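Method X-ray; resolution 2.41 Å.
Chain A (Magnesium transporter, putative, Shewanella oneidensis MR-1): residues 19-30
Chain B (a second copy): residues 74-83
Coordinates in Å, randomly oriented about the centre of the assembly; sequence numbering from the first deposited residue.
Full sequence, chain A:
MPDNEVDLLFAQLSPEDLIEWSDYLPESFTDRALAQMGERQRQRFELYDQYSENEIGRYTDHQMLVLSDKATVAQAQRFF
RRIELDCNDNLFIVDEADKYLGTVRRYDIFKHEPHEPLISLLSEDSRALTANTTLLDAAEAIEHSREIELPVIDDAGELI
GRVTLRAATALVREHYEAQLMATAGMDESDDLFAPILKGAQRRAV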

# COMPACT_ATOMS: atom_id res chain seq x y z
N ILE A 19 9.47 0.83 17.38
CA ILE A 19 9.84 2.04 18.12
C ILE A 19 10.72 1.71 19.31
O ILE A 19 11.80 2.31 19.53
CB ILE A 19 8.61 2.84 18.60
CG1 ILE A 19 7.89 3.48 17.41
CG2 ILE A 19 9.01 3.93 19.60
CD1 ILE A 19 8.60 4.72 16.84
N GLU A 20 10.26 0.72 20.06
CA GLU A 20 10.98 0.30 21.24
C GLU A 20 12.38 -0.20 20.86
O GLU A 20 13.33 -0.02 21.62
CB GLU A 20 10.19 -0.78 21.93
CG GLU A 20 10.85 -1.33 23.18
CD GLU A 20 10.34 -2.71 23.50
OE1 GLU A 20 9.36 -3.13 22.85
OE2 GLU A 20 10.94 -3.37 24.39
N TRP A 21 12.50 -0.80 19.68
CA TRP A 21 13.78 -1.32 19.22
C TRP A 21 14.51 -0.47 18.19
O TRP A 21 15.33 -0.97 17.40
CB TRP A 21 13.55 -2.72 18.68
CG TRP A 21 13.83 -3.72 19.70
CD1 TRP A 21 13.95 -3.51 21.04
CD2 TRP A 21 14.03 -5.09 19.48
NE1 TRP A 21 14.24 -4.68 21.66
CE2 TRP A 21 14.30 -5.68 20.73
CE3 TRP A 21 14.03 -5.90 18.34
CZ2 TRP A 21 14.56 -7.04 20.88
CZ3 TRP A 21 14.29 -7.27 18.49
CH2 TRP A 21 14.55 -7.82 19.74
N SER A 22 14.22 0.83 18.22
CA SER A 22 14.78 1.75 17.23
C SER A 22 16.28 1.91 17.36
O SER A 22 16.94 2.12 16.37
CB SER A 22 14.05 3.11 17.23
OG SER A 22 14.24 3.82 18.43
N ASP A 23 16.85 1.75 18.56
CA ASP A 23 18.33 1.73 18.68
C ASP A 23 19.00 0.49 18.15
O ASP A 23 20.21 0.48 18.06
CB ASP A 23 18.80 1.91 20.15
CG ASP A 23 18.34 3.25 20.77
OD1 ASP A 23 18.09 4.23 20.02
OD2 ASP A 23 18.19 3.33 22.00
N TYR A 24 18.26 -0.57 17.84
CA TYR A 24 18.90 -1.86 17.58
C TYR A 24 18.62 -2.43 16.21
O TYR A 24 19.35 -3.29 15.75
CB TYR A 24 18.47 -2.89 18.64
CG TYR A 24 18.57 -2.39 20.06
CD1 TYR A 24 19.78 -2.10 20.61
CD2 TYR A 24 17.42 -2.21 20.84
CE1 TYR A 24 19.88 -1.64 21.91
CE2 TYR A 24 17.52 -1.75 22.15
CZ TYR A 24 18.75 -1.46 22.67
OH TYR A 24 18.88 -0.99 23.96
N LEU A 25 17.54 -2.00 15.56
CA LEU A 25 17.20 -2.46 14.21
C LEU A 25 17.80 -1.48 13.21
O LEU A 25 17.68 -0.29 13.42
CB LEU A 25 15.68 -2.45 14.03
CG LEU A 25 14.91 -3.48 14.86
CD1 LEU A 25 13.40 -3.19 14.84
CD2 LEU A 25 15.21 -4.91 14.40
N PRO A 26 18.41 -1.99 12.12
CA PRO A 26 18.80 -1.16 10.98
C PRO A 26 17.61 -0.42 10.38
O PRO A 26 16.47 -0.95 10.39
CB PRO A 26 19.29 -2.17 9.96
CG PRO A 26 19.40 -3.46 10.67
CD PRO A 26 18.53 -3.43 11.84
N GLU A 27 17.84 0.79 9.87
CA GLU A 27 16.75 1.58 9.33
C GLU A 27 16.14 0.79 8.17
O GLU A 27 14.91 0.81 8.01
CB GLU A 27 17.20 3.01 8.94
CG GLU A 27 17.11 4.07 10.11
N SER A 28 16.97 0.06 7.42
CA SER A 28 16.52 -0.75 6.28
C SER A 28 15.44 -1.74 6.71
O SER A 28 14.44 -1.96 6.01
CB SER A 28 17.70 -1.48 5.61
OG SER A 28 18.26 -2.53 6.39
N PHE A 29 15.63 -2.32 7.88
CA PHE A 29 14.70 -3.30 8.40
C PHE A 29 13.40 -2.59 8.82
O PHE A 29 12.30 -3.07 8.54
CB PHE A 29 15.35 -4.03 9.59
CG PHE A 29 14.46 -5.01 10.25
CD1 PHE A 29 14.58 -6.36 10.00
CD2 PHE A 29 13.49 -4.58 11.13
CE1 PHE A 29 13.74 -7.28 10.61
CE2 PHE A 29 12.62 -5.52 11.74
CZ PHE A 29 12.76 -6.87 11.48
N THR A 30 13.53 -1.45 9.48
CA THR A 30 12.37 -0.72 9.89
C THR A 30 11.54 -0.34 8.67
O THR A 30 10.33 -0.58 8.64
CB THR A 30 12.74 0.51 10.71
OG1 THR A 30 13.31 0.08 11.95
CG2 THR A 30 11.48 1.37 10.99
N ALA B 74 20.75 -9.53 25.21
CA ALA B 74 19.36 -9.40 25.67
C ALA B 74 18.44 -9.22 24.49
O ALA B 74 17.40 -9.88 24.42
CB ALA B 74 19.19 -8.24 26.65
N GLN B 75 18.80 -8.36 23.54
CA GLN B 75 17.97 -8.18 22.35
C GLN B 75 17.92 -9.43 21.50
O GLN B 75 16.87 -9.77 20.98
CB GLN B 75 18.49 -7.04 21.48
CG GLN B 75 18.15 -5.65 22.01
CD GLN B 75 18.92 -5.32 23.26
OE1 GLN B 75 20.16 -5.29 23.24
NE2 GLN B 75 18.21 -5.13 24.37
N ALA B 76 19.04 -10.12 21.34
CA ALA B 76 19.10 -11.28 20.49
C ALA B 76 18.22 -12.36 21.11
O ALA B 76 17.43 -12.99 20.41
CB ALA B 76 20.51 -11.77 20.31
N GLN B 77 18.33 -12.58 22.41
CA GLN B 77 17.50 -13.61 23.06
C GLN B 77 16.02 -13.33 22.85
O GLN B 77 15.24 -14.25 22.57
CB GLN B 77 17.80 -13.72 24.58
CG GLN B 77 19.11 -14.46 24.83
CD GLN B 77 19.48 -14.57 26.28
OE1 GLN B 77 18.71 -14.21 27.16
NE2 GLN B 77 20.66 -15.10 26.55
N ARG B 78 15.65 -12.08 22.98
CA ARG B 78 14.25 -11.73 22.85
C ARG B 78 13.78 -11.89 21.39
O ARG B 78 12.63 -12.25 21.12
CB ARG B 78 14.07 -10.31 23.36
CG ARG B 78 12.71 -9.77 23.11
CD ARG B 78 12.46 -8.51 23.89
NE ARG B 78 11.07 -8.08 23.70
CZ ARG B 78 10.66 -6.82 23.82
NH1 ARG B 78 11.53 -5.86 24.11
NH2 ARG B 78 9.39 -6.52 23.64
N PHE B 79 14.67 -11.67 20.43
CA PHE B 79 14.31 -11.81 19.02
C PHE B 79 13.99 -13.27 18.69
O PHE B 79 13.03 -13.58 17.98
CB PHE B 79 15.48 -11.34 18.13
CG PHE B 79 15.06 -10.55 16.91
CD1 PHE B 79 13.81 -10.69 16.34
CD2 PHE B 79 15.97 -9.69 16.29
CE1 PHE B 79 13.46 -9.98 15.20
CE2 PHE B 79 15.64 -8.97 15.15
CZ PHE B 79 14.40 -9.10 14.60
N PHE B 80 14.81 -14.17 19.21
CA PHE B 80 14.61 -15.56 18.93
C PHE B 80 13.37 -16.05 19.62
O PHE B 80 12.73 -16.93 19.13
CB PHE B 80 15.76 -16.38 19.44
CG PHE B 80 16.93 -16.39 18.57
CD1 PHE B 80 16.86 -16.95 17.32
CD2 PHE B 80 18.16 -15.91 19.02
CE1 PHE B 80 17.98 -16.98 16.50
CE2 PHE B 80 19.28 -15.95 18.21
CZ PHE B 80 19.18 -16.49 16.94
N ARG B 81 13.03 -15.49 20.77
CA ARG B 81 11.87 -15.99 21.52
C ARG B 81 10.55 -15.39 20.99
O ARG B 81 9.50 -16.03 21.11
CB ARG B 81 12.02 -15.76 23.03
CG ARG B 81 13.11 -16.65 23.74
CD ARG B 81 12.73 -18.14 23.99
N ARG B 82 10.59 -14.21 20.38
CA ARG B 82 9.36 -13.52 20.01
C ARG B 82 8.91 -13.73 18.56
O ARG B 82 7.84 -13.35 18.20
CB ARG B 82 9.55 -12.02 20.22
CG ARG B 82 10.37 -11.36 19.09
CD ARG B 82 10.86 -9.96 19.43
NE ARG B 82 9.77 -9.04 19.79
CZ ARG B 82 9.92 -7.73 20.01
NH1 ARG B 82 11.12 -7.14 19.90
NH2 ARG B 82 8.87 -7.00 20.36
N ILE B 83 9.77 -14.29 17.73
CA ILE B 83 9.52 -14.43 16.30
C ILE B 83 9.64 -15.87 15.94
O ILE B 83 10.56 -16.54 16.38
CB ILE B 83 10.58 -13.68 15.46
CG1 ILE B 83 10.31 -12.19 15.45
CG2 ILE B 83 10.55 -14.13 14.07
CD1 ILE B 83 8.80 -11.82 15.42
O HOH W 1 10.59 -4.37 20.80

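The strongest polar link in this contact is the salt bridge between Glu20(A) and Arg78(B). Arg78(B) NH1 donates to Glu20(A) OE2 at 2.6 Å with an almost straight N-H...O angle of 172°, and the carboxylate oxygen lies at the edge of the guanidinium, near its plane, where the N-H bonds point. The second arm is much looser: Arg78(B) NH2 to Glu20(A) OE1 is a weak hydrogen bond of 3.5 Å, bent to 146°. Both side chains are extended, Glu20(A) with chi1 and chi2 in t and Arg78(B) with its first three chi angles in t, so the charges meet at the end of their reach in an exposed part of the contact.

Water 1 ties this pair to a second arginine. It accepts from Arg82(B) NH1 at 3.0 Å and donates, weakly, to Glu20(A) OE1 at 2.7 Å, so the oxygen poorly served by Arg78(B) gains another partner. Arg82(B) CZ stands 4.6 Å from the centroid of the Trp21(A) six-membered ring, only 6° off the ring normal, a well-centred cation-pi contact. The guanidinium does not lie flat on the indole; Trp21(A) CZ3, 3.5 Å from Arg82(B) NH1, is near the guanidinium plane, so the group approaches the ring edge-first.

Trp21(A) is the hub of the packing, with 124 Å² covered by the helix of chain B. Its indole reaches Gln75(B), Arg78(B), Phe79(B) and Arg82(B), a spacing that places them along one helical face. Trp21(A) CH2 comes within 3.3 Å of the backbone oxygen Gln75(B) O, which already accepts the helical hydrogen bond from Phe79(B) N at 3.0 Å. With Phe79(B) the indole makes an edge-to-face pair: Trp21(A) CZ3 sits 3.7 Å from Phe79(B) CD2, over the phenyl face, with centroids 5.1 Å apart and planes at 75°.

The CA-to-CB bond of Phe79(B) points sideways relative to the chain A stretch, but the end of the side chain comes nearer and is lined by two further apolar groups. Leu25(A) CD2 lies 4.2 Å from Phe79(B) CE2, and Phe29(A) CZ lies 4.2 Å from Phe79(B) CZ, at the edge of the Phe79(B) ring.

One helical turn before Phe79(B), Gln75(B) packs against Tyr24(A). Gln75(B) CG rests over one face of the Tyr24(A) ring, 3.8 Å from its centroid and 15° off the normal, a CH-pi contact. The rule to read here is economical: one tryptophan organises the packing, while Arg82(B) covers one face and the Glu20(A)-Arg78(B) salt bridge and a water lie nearby.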